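Local coordinates for Iron(3+)-hydroxamate-binding protein FhuD (Bacillus subtilis subsp. subtilis, PDB 3G9Q) that binds iron(3+)-hydroxamate siderophores such as ferrichrome and passes them to the membrane-bound permease of the FhuCBGD ABC transporter, at residues Y25-T30 and E106-F111; L74-T79 and V95-D100; K141-K146 and G208-A213. All coordinates share one frame; numbering follows the deposited sequence.

Contact 1. Residues Y25-T30 and E106-F111; sequences YGYFKT and EQLKEF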
loop_
_atom_site.group_PDB
_atom_site.type_symbol
_atom_site.label_atom_id
_atom_site.label_comp_id
_atom_site.label_asym_id
_atom_site.label_seq_id
_atom_site.Cartn_x
_atom_site.Cartn_y
_atom_site.Cartn_z
ATOM N N TYR A 25 6.937 -1.315 -8.768
ATOM C CA TYR A 25 6.516 -0.856 -10.097
ATOM C C TYR A 25 6.086 0.612 -10.104
ATOM O O TYR A 25 6.561 1.396 -10.932
ATOM C CB TYR A 25 5.375 -1.729 -10.640
ATOM C CG TYR A 25 4.796 -1.199 -11.926
ATOM C CD1 TYR A 25 5.496 -1.297 -13.133
ATOM C CD2 TYR A 25 3.600 -0.517 -11.921
ATOM C CE1 TYR A 25 5.010 -0.714 -14.308
ATOM C CE2 TYR A 25 3.107 0.063 -13.066
ATOM C CZ TYR A 25 3.808 -0.031 -14.263
ATOM O OH TYR A 25 3.276 0.567 -15.396
ATOM N N GLY A 26 5.190 0.971 -9.182
ATOM C CA GLY A 26 4.718 2.345 -9.089
ATOM C C GLY A 26 5.802 3.393 -8.834
ATOM O O GLY A 26 5.611 4.568 -9.151
ATOM N N TYR A 27 6.930 2.977 -8.252
ATOM C CA TYR A 27 8.046 3.890 -7.969
ATOM C C TYR A 27 8.732 4.359 -9.247
ATOM O O TYR A 27 8.997 5.547 -9.429
ATOM C CB TYR A 27 9.115 3.226 -7.074
ATOM C CG TYR A 27 8.726 3.083 -5.624
ATOM C CD1 TYR A 27 7.982 1.996 -5.198
ATOM C CD2 TYR A 27 9.061 4.054 -4.691
ATOM C CE1 TYR A 27 7.577 1.877 -3.890
ATOM C CE2 TYR A 27 8.656 3.947 -3.373
ATOM C CZ TYR A 27 7.914 2.856 -2.977
ATOM O OH TYR A 27 7.490 2.724 -1.665
ATOM N N PHE A 28 9.026 3.406 -10.124
ATOM C CA PHE A 28 9.697 3.686 -11.378
ATOM C C PHE A 28 8.726 4.412 -12.304
ATOM O O PHE A 28 9.132 5.260 -13.097
ATOM C CB PHE A 28 10.204 2.369 -11.988
ATOM C CG PHE A 28 11.442 1.817 -11.305
ATOM C CD1 PHE A 28 12.700 2.016 -11.848
ATOM C CD2 PHE A 28 11.351 1.148 -10.089
ATOM C CE1 PHE A 28 13.846 1.564 -11.188
ATOM C CE2 PHE A 28 12.495 0.698 -9.427
ATOM C CZ PHE A 28 13.736 0.907 -9.978
ATOM N N LYS A 29 7.439 4.093 -12.191
ATOM C CA LYS A 29 6.435 4.755 -13.014
ATOM C C LYS A 29 6.449 6.236 -12.639
ATOM O O LYS A 29 6.509 7.103 -13.510
ATOM C CB LYS A 29 5.043 4.146 -12.775
ATOM C CG LYS A 29 3.956 4.673 -13.701
ATOM C CD LYS A 29 4.310 4.451 -15.144
ATOM C CE LYS A 29 3.552 5.434 -16.010
ATOM N NZ LYS A 29 4.126 5.498 -17.384
ATOM N N THR A 30 6.412 6.535 -11.346
ATOM C CA THR A 30 6.441 7.932 -10.923
ATOM C C THR A 30 7.692 8.636 -11.469
ATOM O O THR A 30 7.601 9.726 -12.033
ATOM C CB THR A 30 6.411 8.081 -9.382
ATOM O OG1 THR A 30 5.237 7.445 -8.869
ATOM C CG2 THR A 30 6.369 9.553 -8.987
ATOM N N GLU A 106 11.704 7.275 1.457
ATOM C CA GLU A 106 13.156 7.157 1.332
ATOM C C GLU A 106 13.445 6.205 0.176
ATOM O O GLU A 106 14.360 6.436 -0.618
ATOM C CB GLU A 106 13.773 6.611 2.629
ATOM C CG GLU A 106 13.346 7.346 3.917
ATOM C CD GLU A 106 13.759 8.827 3.992
ATOM O OE1 GLU A 106 13.235 9.532 4.892
ATOM O OE2 GLU A 106 14.599 9.279 3.174
ATOM N N GLN A 107 12.643 5.141 0.088
ATOM C CA GLN A 107 12.755 4.128 -0.964
ATOM C C GLN A 107 12.604 4.762 -2.344
ATOM O O GLN A 107 13.123 4.240 -3.330
ATOM C CB GLN A 107 11.674 3.058 -0.773
ATOM C CG GLN A 107 11.763 1.859 -1.710
ATOM C CD GLN A 107 13.082 1.127 -1.606
ATOM O OE1 GLN A 107 14.100 1.596 -2.096
ATOM N NE2 GLN A 107 13.069 -0.030 -0.962
ATOM N N LEU A 108 11.881 5.882 -2.402
ATOM C CA LEU A 108 11.660 6.617 -3.654
ATOM C C LEU A 108 12.874 7.481 -3.993
ATOM O O LEU A 108 13.193 7.719 -5.161
ATOM C CB LEU A 108 10.427 7.524 -3.537
ATOM C CG LEU A 108 10.242 8.565 -4.653
ATOM C CD1 LEU A 108 9.993 7.870 -5.967
ATOM C CD2 LEU A 108 9.094 9.486 -4.316
ATOM N N LYS A 109 13.544 7.958 -2.952
ATOM C CA LYS A 109 14.708 8.794 -3.142
ATOM C C LYS A 109 15.912 7.907 -3.412
ATOM O O LYS A 109 16.907 8.363 -3.951
ATOM C CB LYS A 109 14.916 9.687 -1.909
ATOM C CG LYS A 109 13.687 10.525 -1.556
ATOM C CD LYS A 109 14.019 11.985 -1.249
ATOM C CE LYS A 109 14.747 12.160 0.075
ATOM N NZ LYS A 109 15.145 13.590 0.293
ATOM N N GLU A 110 15.824 6.636 -3.040
ATOM C CA GLU A 110 16.925 5.710 -3.294
ATOM C C GLU A 110 16.916 5.401 -4.784
ATOM O O GLU A 110 17.954 5.435 -5.439
ATOM C CB GLU A 110 16.735 4.408 -2.510
ATOM C CG GLU A 110 17.881 3.406 -2.642
ATOM C CD GLU A 110 17.531 2.021 -2.085
ATOM O OE1 GLU A 110 16.721 1.305 -2.720
ATOM O OE2 GLU A 110 18.064 1.648 -1.013
ATOM N N PHE A 111 15.729 5.108 -5.310
ATOM C CA PHE A 111 15.553 4.788 -6.724
ATOM C C PHE A 111 15.790 6.005 -7.603
ATOM O O PHE A 111 16.315 5.877 -8.702
ATOM C CB PHE A 111 14.139 4.254 -6.979
ATOM C CG PHE A 111 13.903 2.851 -6.472
ATOM C CD1 PHE A 111 12.649 2.478 -6.010
ATOM C CD2 PHE A 111 14.917 1.897 -6.487
ATOM C CE1 PHE A 111 12.413 1.184 -5.570
ATOM C CE2 PHE A 111 14.683 0.597 -6.048
ATOM C CZ PHE A 111 13.433 0.245 -5.591
#
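An aromatic cluster of Tyr-27, Phe-28 and Phe-111 joins two helices in the lobe of this solute-binding fold that carries the parallel sheet of strands 17-19, 35-37, 74-78 and 94-97. The segments 25-30 and 106-111 cross at -57°, their axes 10.1 Å apart, and the contact is buried and without a hydrogen bond between them. Phe-111 meets both rings of the first helix, one at a face and one at its edge. The face is covered by Phe-28, whose CE2 stands over the ring centre; the two planes are inclined by 46°, and Phe-28 CZ comes to 3.8 Å from Phe-111 CD2. The edge is turned to the Tyr-27 ring in an offset edge-to-face pair, with centroids 5.8 Å apart. The CA-CB bond of Phe-111 already points toward segment 25-30, and chi1 of -73° sets CG anti to the carbonyl carbon, beside the backbone N. The Tyr-27 ring lies against the second helix: Leu-108 CA and CB meet its edge, with CB 3.9 Å from Tyr-27 CD2, while Gln-107 CG lies over one face. Tyr-24 adds another edge-to-face partner to Phe-111, and Pro-255 of helix 255-270 touches Tyr-27. Within the first helix, Gly-26 O accepts from both Thr-30 N and Thr-30 OG1, the latter at 2.9 Å.

Contact 2. Residues L74-T79 and V95-D100; sequences LIIVWT and VAVKYD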
loop_
_atom_site.group_PDB
_atom_site.type_symbol
_atom_site.label_atom_id
_atom_site.label_comp_id
_atom_site.label_asym_id
_atom_site.label_seq_id
_atom_site.Cartn_x
_atom_site.Cartn_y
_atom_site.Cartn_z
ATOM N N LEU A 74 18.493 -3.126 -16.936
ATOM C CA LEU A 74 18.439 -3.086 -15.479
ATOM C C LEU A 74 17.309 -3.981 -14.929
ATOM O O LEU A 74 16.174 -3.947 -15.425
ATOM C CB LEU A 74 18.249 -1.648 -14.974
ATOM C CG LEU A 74 18.108 -1.499 -13.458
ATOM C CD1 LEU A 74 19.469 -1.623 -12.797
ATOM C CD2 LEU A 74 17.492 -0.149 -13.145
ATOM N N ILE A 75 17.635 -4.778 -13.907
ATOM C CA ILE A 75 16.684 -5.682 -13.261
ATOM C C ILE A 75 16.538 -5.375 -11.784
ATOM O O ILE A 75 17.528 -5.166 -11.089
ATOM C CB ILE A 75 17.129 -7.151 -13.341
ATOM C CG1 ILE A 75 17.152 -7.603 -14.783
ATOM C CG2 ILE A 75 16.154 -8.031 -12.578
ATOM C CD1 ILE A 75 15.813 -7.601 -15.566
ATOM N N ILE A 76 15.313 -5.340 -11.291
ATOM C CA ILE A 76 15.168 -5.110 -9.873
ATOM C C ILE A 76 14.347 -6.226 -9.236
ATOM O O ILE A 76 13.265 -6.561 -9.709
ATOM C CB ILE A 76 14.572 -3.707 -9.566
ATOM C CG1 ILE A 76 14.273 -3.619 -8.080
ATOM C CG2 ILE A 76 13.332 -3.430 -10.393
ATOM C CD1 ILE A 76 12.977 -4.281 -7.526
ATOM N N VAL A 77 14.888 -6.829 -8.179
ATOM C CA VAL A 77 14.197 -7.912 -7.473
ATOM C C VAL A 77 14.428 -7.840 -5.977
ATOM O O VAL A 77 15.382 -7.219 -5.520
ATOM C CB VAL A 77 14.706 -9.292 -7.901
ATOM C CG1 VAL A 77 14.331 -9.572 -9.342
ATOM C CG2 VAL A 77 16.220 -9.354 -7.718
ATOM N N TRP A 78 13.565 -8.490 -5.211
ATOM C CA TRP A 78 13.758 -8.498 -3.775
ATOM C C TRP A 78 14.828 -9.532 -3.412
ATOM O O TRP A 78 15.244 -10.332 -4.256
ATOM C CB TRP A 78 12.453 -8.828 -3.047
ATOM C CG TRP A 78 11.575 -7.635 -2.803
ATOM C CD1 TRP A 78 11.947 -6.431 -2.265
ATOM C CD2 TRP A 78 10.169 -7.541 -3.059
ATOM N NE1 TRP A 78 10.859 -5.598 -2.170
ATOM C CE2 TRP A 78 9.755 -6.251 -2.648
ATOM C CE3 TRP A 78 9.218 -8.420 -3.591
ATOM C CZ2 TRP A 78 8.426 -5.820 -2.759
ATOM C CZ3 TRP A 78 7.893 -7.990 -3.699
ATOM C CH2 TRP A 78 7.512 -6.702 -3.283
ATOM N N THR A 79 15.296 -9.497 -2.163
ATOM C CA THR A 79 16.294 -10.459 -1.699
ATOM C C THR A 79 15.590 -11.684 -1.133
ATOM O O THR A 79 16.163 -12.768 -1.101
ATOM C CB THR A 79 17.216 -9.882 -0.587
ATOM O OG1 THR A 79 16.451 -9.057 0.303
ATOM C CG2 THR A 79 18.366 -9.091 -1.190
ATOM N N VAL A 95 19.747 -5.225 -9.387
ATOM C CA VAL A 95 19.793 -4.637 -8.065
ATOM C C VAL A 95 18.908 -5.391 -7.105
ATOM O O VAL A 95 17.756 -5.706 -7.409
ATOM C CB VAL A 95 19.342 -3.180 -8.088
ATOM C CG1 VAL A 95 20.302 -2.364 -8.922
ATOM C CG2 VAL A 95 17.928 -3.087 -8.642
ATOM N N ALA A 96 19.466 -5.693 -5.945
ATOM C CA ALA A 96 18.718 -6.386 -4.917
ATOM C C ALA A 96 18.275 -5.338 -3.903
ATOM O O ALA A 96 19.035 -4.439 -3.525
ATOM C CB ALA A 96 19.582 -7.446 -4.257
ATOM N N VAL A 97 17.027 -5.459 -3.483
ATOM C CA VAL A 97 16.449 -4.532 -2.534
ATOM C C VAL A 97 15.839 -5.263 -1.350
ATOM O O VAL A 97 14.794 -5.907 -1.468
ATOM C CB VAL A 97 15.378 -3.649 -3.218
ATOM C CG1 VAL A 97 16.056 -2.544 -4.016
ATOM C CG2 VAL A 97 14.522 -4.500 -4.153
ATOM N N LYS A 98 16.517 -5.170 -0.209
ATOM C CA LYS A 98 16.048 -5.799 1.014
ATOM C C LYS A 98 14.685 -5.188 1.322
ATOM O O LYS A 98 14.566 -3.974 1.492
ATOM C CB LYS A 98 17.029 -5.525 2.158
ATOM C CG LYS A 98 18.493 -5.802 1.807
ATOM C CD LYS A 98 19.385 -5.831 3.046
ATOM C CE LYS A 98 19.243 -7.143 3.815
ATOM N NZ LYS A 98 17.839 -7.439 4.236
ATOM N N TYR A 99 13.660 -6.029 1.380
ATOM C CA TYR A 99 12.307 -5.563 1.649
ATOM C C TYR A 99 12.116 -4.882 3.007
ATOM O O TYR A 99 12.598 -5.361 4.039
ATOM C CB TYR A 99 11.324 -6.723 1.524
ATOM C CG TYR A 99 9.933 -6.361 1.984
ATOM C CD1 TYR A 99 9.532 -6.564 3.312
ATOM C CD2 TYR A 99 9.012 -5.811 1.092
ATOM C CE1 TYR A 99 8.241 -6.232 3.732
ATOM C CE2 TYR A 99 7.725 -5.477 1.501
ATOM C CZ TYR A 99 7.346 -5.693 2.815
ATOM O OH TYR A 99 6.060 -5.412 3.198
ATOM N N ASP A 100 11.390 -3.768 2.988
ATOM C CA ASP A 100 11.093 -2.990 4.191
ATOM C C ASP A 100 12.352 -2.426 4.853
ATOM O O ASP A 100 12.340 -2.051 6.026
ATOM C CB ASP A 100 10.293 -3.844 5.194
ATOM C CG ASP A 100 9.093 -3.100 5.779
ATOM O OD1 ASP A 100 9.288 -2.245 6.676
ATOM O OD2 ASP A 100 7.953 -3.373 5.332
#
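Val-95 is held to the neighbouring strand by both of its backbone polar atoms: its N gives a nearly straight hydrogen bond to Ile-75 O (2.8 Å), and its O receives Val-77 N (3.2 Å). Val-97 N then bonds to Val-77 O, with a more bent N-H...O angle of 150°. Val-95 thus bonds to the residues before and after its partner Ile-76, the pattern of parallel beta-strands. Ala-96 CA adds a CA-H...O contact to Val-77 O.

On the face bearing Ile-76 and Val-95, Val-95 CG2 lies against Ile-76 CB. Chi1 of 172° sets Ile-76 CG1 anti to the backbone N, near both Val-95 CG2 and Val-97 CG2, and chi2 places Ile-76 CD1, which touches Val-97 CG2 at 3.7 Å. Val-77 and Ala-96 point to the other face.

Past the regular pairing, the Trp-78 indole brings its CD1 edge to Val-97 O, which lies near the ring plane. Tyr-99 approaches a face of the indole: its CB makes a CH-pi contact 4.1 Å from the centroid of the five-membered ring, and its ring turns an edge to that face, the planes 81° apart. The indole NE1 has its hydrogen-bond partner in Tyr-24 OH, which probably fixes the rotation of the ring. Nearby, Thr-79 CG2 rests against Ala-96 CB at 3.7 Å.

Helix 85-91 lies between the two strands in the chain, giving a beta-alpha-beta crossover, and its Ile-85 and Leu-88 touch Val-77. Strand 17-19 pairs along the other side of strand 74-78, while from helix 106-115 Met-114 packs on Val-95 and Glu-110 on Val-97.

Contact 3. Residues K141-K146 and G208-A213; sequences KAVGDK and GDYIFA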
loop_
_atom_site.group_PDB
_atom_site.type_symbol
_atom_site.label_atom_id
_atom_site.label_comp_id
_atom_site.label_asym_id
_atom_site.label_seq_id
_atom_site.Cartn_x
_atom_site.Cartn_y
_atom_site.Cartn_z
ATOM N N LYS A 141 -11.866 18.325 9.919
ATOM C CA LYS A 141 -13.043 19.168 9.971
ATOM C C LYS A 141 -14.310 18.305 9.988
ATOM O O LYS A 141 -15.241 18.569 10.745
ATOM C CB LYS A 141 -13.031 20.109 8.769
ATOM C CG LYS A 141 -14.014 21.261 8.846
ATOM C CD LYS A 141 -13.937 22.112 7.583
ATOM C CE LYS A 141 -14.264 21.282 6.334
ATOM N NZ LYS A 141 -14.284 22.092 5.074
ATOM N N ALA A 142 -14.331 17.260 9.167
ATOM C CA ALA A 142 -15.477 16.361 9.081
ATOM C C ALA A 142 -15.584 15.299 10.189
ATOM O O ALA A 142 -16.696 14.863 10.487
ATOM C CB ALA A 142 -15.492 15.673 7.716
ATOM N N VAL A 143 -14.467 14.879 10.797
ATOM C CA VAL A 143 -14.516 13.842 11.844
ATOM C C VAL A 143 -14.003 14.234 13.220
ATOM O O VAL A 143 -14.221 13.511 14.189
ATOM C CB VAL A 143 -13.725 12.588 11.449
ATOM C CG1 VAL A 143 -14.111 12.139 10.047
ATOM C CG2 VAL A 143 -12.240 12.860 11.568
ATOM N N GLY A 144 -13.314 15.364 13.308
ATOM C CA GLY A 144 -12.789 15.795 14.591
ATOM C C GLY A 144 -11.781 14.820 15.179
ATOM O O GLY A 144 -10.818 14.417 14.518
ATOM N N ASP A 145 -11.982 14.446 16.438
ATOM C CA ASP A 145 -11.077 13.507 17.079
ATOM C C ASP A 145 -11.713 12.126 17.076
ATOM O O ASP A 145 -11.335 11.251 17.859
ATOM C CB ASP A 145 -10.785 13.908 18.525
ATOM C CG ASP A 145 -10.319 15.334 18.655
ATOM O OD1 ASP A 145 -11.182 16.208 18.899
ATOM O OD2 ASP A 145 -9.097 15.574 18.511
ATOM N N LYS A 146 -12.710 11.943 16.219
ATOM C CA LYS A 146 -13.357 10.653 16.122
ATOM C C LYS A 146 -12.265 9.631 15.800
ATOM O O LYS A 146 -11.267 9.945 15.142
ATOM C CB LYS A 146 -14.423 10.671 15.033
ATOM C CG LYS A 146 -15.843 10.436 15.537
ATOM C CD LYS A 146 -16.297 11.481 16.530
ATOM C CE LYS A 146 -17.803 11.403 16.729
ATOM N NZ LYS A 146 -18.516 11.788 15.483
ATOM N N GLY A 208 -13.868 1.313 16.263
ATOM C CA GLY A 208 -13.948 2.746 16.433
ATOM C C GLY A 208 -15.207 3.302 15.800
ATOM O O GLY A 208 -16.104 2.549 15.401
ATOM N N ASP A 209 -15.254 4.631 15.718
ATOM C CA ASP A 209 -16.367 5.400 15.147
ATOM C C ASP A 209 -16.481 5.148 13.649
ATOM O O ASP A 209 -17.583 5.052 13.109
ATOM C CB ASP A 209 -16.132 6.890 15.419
ATOM C CG ASP A 209 -16.103 7.214 16.912
ATOM O OD1 ASP A 209 -17.186 7.237 17.530
ATOM O OD2 ASP A 209 -15.010 7.427 17.476
ATOM N N TYR A 210 -15.329 5.063 12.985
ATOM C CA TYR A 210 -15.282 4.781 11.552
ATOM C C TYR A 210 -14.414 3.554 11.323
ATOM O O TYR A 210 -13.399 3.372 11.992
ATOM C CB TYR A 210 -14.716 5.962 10.761
ATOM C CG TYR A 210 -15.556 7.208 10.847
ATOM C CD1 TYR A 210 -15.478 8.045 11.967
ATOM C CD2 TYR A 210 -16.442 7.548 9.820
ATOM C CE1 TYR A 210 -16.257 9.189 12.069
ATOM C CE2 TYR A 210 -17.229 8.693 9.909
ATOM C CZ TYR A 210 -17.132 9.511 11.038
ATOM O OH TYR A 210 -17.908 10.654 11.142
ATOM N N ILE A 211 -14.817 2.717 10.375
ATOM C CA ILE A 211 -14.071 1.506 10.092
ATOM C C ILE A 211 -13.853 1.213 8.621
ATOM O O ILE A 211 -14.750 1.367 7.801
ATOM C CB ILE A 211 -14.765 0.282 10.690
ATOM C CG1 ILE A 211 -15.135 0.551 12.153
ATOM C CG2 ILE A 211 -13.837 -0.924 10.571
ATOM C CD1 ILE A 211 -14.077 0.894 13.154
ATOM N N PHE A 212 -12.642 0.796 8.290
ATOM C CA PHE A 212 -12.313 0.428 6.922
ATOM C C PHE A 212 -12.107 -1.079 6.971
ATOM O O PHE A 212 -11.023 -1.540 7.301
ATOM C CB PHE A 212 -11.013 1.106 6.480
ATOM C CG PHE A 212 -11.185 2.521 6.038
ATOM C CD1 PHE A 212 -10.918 3.571 6.896
ATOM C CD2 PHE A 212 -11.647 2.803 4.762
ATOM C CE1 PHE A 212 -11.116 4.882 6.487
ATOM C CE2 PHE A 212 -11.843 4.106 4.352
ATOM C CZ PHE A 212 -11.579 5.149 5.215
ATOM N N ALA A 213 -13.134 -1.853 6.662
ATOM C CA ALA A 213 -12.966 -3.294 6.731
ATOM C C ALA A 213 -13.059 -3.983 5.388
ATOM O O ALA A 213 -13.660 -3.467 4.440
ATOM C CB ALA A 213 -13.976 -3.898 7.686
#
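The C-terminal end of the long helix 118-143 and the type II' turn that follows it, Val-143 to Lys-146, meet the start of strand 210-215 in the mixed sheet. Gly-144 leaves the helix with positive phi, and Lys-146 N closes the turn on Val-143 O at 3.0 Å. The Tyr-210 ring fits against this bend: Val-143 CG1 lies over one face, 4.1 Å from Tyr-210 CZ, and Lys-146 CG comes in at the ring edge, 3.7 Å from Tyr-210 CE1. His-241 stacks on the same ring. Lys-146 CG also touches the Asp-209 carboxylate carbon CG at 3.5 Å, the two side chains crossing at about a right angle. Asp-209 OD2 is hydrogen-bonded to Thr-147 OG1, just beyond the turn. An alanine at Asp-209 would probably leave the Thr-147 hydroxyl without this partner and open a gap where the carboxylate lay against Lys-146 CG. Lys-146 NZ lies 5.2 Å from Asp-209 OD1, too far for a salt bridge, so any attraction is likely to be weak and long-range, and the lysine meets Asp-209 and Tyr-210 through CB and CG.

How the contacts relate
Contacts 1 and 2 belong to one lobe, their centres about 12 Å apart, and they touch where Phe-111 CE2 meets Val-97 CG1 at 4.0 Å. Along the chain contact 2 is nested within the loop closed by contact 1, and strand 94-97 is followed, after a loop, by helix 106-115, which packs back toward the parallel sheet. Contact 3 follows both in series, on the opposite side of the chain's centre: its centre lies about 31 Å from that of contact 1 and about 37 Å from that of contact 2. Helix 118-143 spans this separation. Two lobes joined by a long helix are characteristic of this family of solute-binding proteins; as in relatives, the hydroxamate ligand probably binds in the cleft between them.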